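Putative diflavin flavoprotein A 3 (Synechocystis sp., PDB 6H0C) probably passes electrons from NADH to oxygen, reducing it to water, this chain being its flavodiiron core of a metallo-beta-lactamase-like domain followed by a flavodoxin-like domain. Local coordinates at residues R35-N40 with G175-G180. Numbering follows the deposited sequence. Where two conformers were deposited one is given.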
loop_
_atom_site.group_PDB
_atom_site.type_symbol
_atom_site.label_atom_id
_atom_site.label_comp_id
_atom_site.label_asym_id
_atom_site.label_seq_id
_atom_site.Cartn_x
_atom_site.Cartn_y
_atom_site.Cartn_z
ATOM N N ARG A 35 -6.456 13.298 10.721
ATOM C CA ARG A 35 -7.820 13.028 11.159
ATOM C C ARG A 35 -7.912 11.659 11.837
ATOM O O ARG A 35 -9.003 11.115 12.012
ATOM C CB ARG A 35 -8.794 13.091 9.975
ATOM C CG ARG A 35 -8.873 14.449 9.268
ATOM C CD ARG A 35 -10.181 14.582 8.485
ATOM N NE ARG A 35 -11.341 14.383 9.352
ATOM C CZ ARG A 35 -12.574 14.128 8.924
ATOM N NH1 ARG A 35 -12.822 14.038 7.628
ATOM N NH2 ARG A 35 -13.559 13.957 9.796
ATOM N N GLY A 36 -6.763 11.115 12.224
ATOM C CA GLY A 36 -6.690 9.771 12.767
ATOM C C GLY A 36 -6.901 8.716 11.689
ATOM O O GLY A 36 -6.929 9.009 10.492
ATOM N N THR A 37 -7.048 7.470 12.108
ATOM C CA THR A 37 -7.426 6.426 11.172
ATOM C C THR A 37 -7.917 5.223 11.952
ATOM O O THR A 37 -7.999 5.257 13.187
ATOM C CB THR A 37 -6.251 6.035 10.240
ATOM O OG1 THR A 37 -6.688 5.038 9.316
ATOM C CG2 THR A 37 -5.064 5.496 11.023
ATOM N N THR A 38 -8.274 4.166 11.237
ATOM C CA THR A 38 -8.575 2.904 11.891
ATOM C C THR A 38 -7.868 1.808 11.110
ATOM O O THR A 38 -7.608 1.956 9.915
ATOM C CB THR A 38 -10.113 2.610 11.973
ATOM O OG1 THR A 38 -10.612 2.205 10.691
ATOM C CG2 THR A 38 -10.894 3.836 12.446
ATOM N N ALA A 39 -7.532 0.725 11.799
ATOM C CA ALA A 39 -7.058 -0.481 11.149
ATOM C C ALA A 39 -8.148 -1.536 11.336
ATOM O O ALA A 39 -8.424 -1.963 12.471
ATOM C CB ALA A 39 -5.708 -0.940 11.740
ATOM N N ASN A 40 -8.780 -1.950 10.238
ATOM C CA ASN A 40 -9.945 -2.820 10.339
ATOM C C ASN A 40 -9.637 -4.312 10.168
ATOM O O ASN A 40 -9.059 -4.721 9.169
ATOM C CB ASN A 40 -10.997 -2.387 9.313
ATOM C CG ASN A 40 -11.423 -0.943 9.493
ATOM O OD1 ASN A 40 -11.388 -0.411 10.608
ATOM N ND2 ASN A 40 -11.823 -0.295 8.396
ATOM N N GLY A 175 -10.501 2.911 0.880
ATOM C CA GLY A 175 -10.515 3.300 2.276
ATOM C C GLY A 175 -10.293 4.784 2.490
ATOM O O GLY A 175 -10.282 5.571 1.546
ATOM N N ALA A 176 -10.113 5.165 3.749
ATOM C CA ALA A 176 -9.865 6.549 4.096
ATOM C C ALA A 176 -9.273 6.608 5.491
ATOM O O ALA A 176 -9.719 5.894 6.384
ATOM C CB ALA A 176 -11.137 7.358 4.022
ATOM N N HIS A 177 -8.253 7.442 5.662
ATOM C CA HIS A 177 -7.608 7.582 6.956
ATOM C C HIS A 177 -8.364 8.601 7.778
ATOM O O HIS A 177 -8.034 9.787 7.785
ATOM C CB HIS A 177 -6.137 7.976 6.794
ATOM C CG HIS A 177 -5.265 6.842 6.360
ATOM N ND1 HIS A 177 -5.208 5.647 7.044
ATOM C CD2 HIS A 177 -4.424 6.714 5.304
ATOM C CE1 HIS A 177 -4.360 4.833 6.439
ATOM N NE2 HIS A 177 -3.875 5.456 5.378
ATOM N N VAL A 178 -9.406 8.128 8.447
ATOM C CA VAL A 178 -10.213 8.989 9.301
ATOM C C VAL A 178 -10.830 8.186 10.445
ATOM O O VAL A 178 -11.433 7.125 10.238
ATOM C CB VAL A 178 -11.327 9.708 8.501
ATOM C CG1 VAL A 178 -12.249 8.699 7.849
ATOM C CG2 VAL A 178 -12.106 10.640 9.406
ATOM N N CYS A 179 -10.654 8.700 11.658
ATOM C CA CYS A 179 -11.175 8.060 12.847
ATOM C C CYS A 179 -12.466 8.747 13.268
ATOM O O CYS A 179 -12.503 9.956 13.479
ATOM C CB CYS A 179 -10.146 8.109 13.975
ATOM S SG CYS A 179 -10.648 7.207 15.444
ATOM N N GLY A 180 -13.533 7.971 13.361
ATOM C CA GLY A 180 -14.810 8.499 13.782
ATOM C C GLY A 180 -15.569 7.411 14.505
ATOM O O GLY A 180 -15.106 6.270 14.569
HETATM O O HOH W 1 -11.009 12.555 13.526
#
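In the metallo-beta-lactamase-like domain of this flavodiiron core, the start of strand 37-45 is crossed by the loop 175-180: residues 35-38 and 176-179 run about 95° apart, and Thr-37 and Val-178 approach to 4.2 Å between CA atoms. Thr-37 meets the loop through its hydroxyl, placed anti to the backbone N (chi1 -178°). OG1 reaches the edge of the His-177 imidazole in the ring plane and hydrogen-bonds to ND1 at 2.8 Å; either atom could be the donor. At the other ring nitrogen, NE2 is hydrogen-bonded to Glu-30 OE1; with a partner at each nitrogen the ring is held against rotation, while the rings of Tyr-31, Tyr-198 and His-229 also meet it. His-177 is itself the centre of an inverse gamma turn, closed by a weak bond from Val-178 N to Ala-176 O. The loop belongs to the link between strand 167-171, in one of the two mixed sheets of this alpha-beta/beta-alpha domain, and helix 189-202; strand 37-45 belongs to the other sheet, so the contact joins a strand of one sheet to a loop that follows a strand of the other. Two residues before Thr-37, Arg-35 O accepts an almost straight bond from Cys-179 N (2.9 Å, 174°), and a water bridges that same oxygen to Cys-179 O. Gly-36, at positive phi, passes close against Cys-179. At the exposed end of the contact, the Arg-35 side chain runs alongside Val-178, whose CG2 sits over the centre of one guanidinium face, 3.6 Å from CZ. A bend at chi3 turns the face of the flat group to this methyl, and NH1 forms a salt bridge with Asp-194 OD1 of helix 189-202.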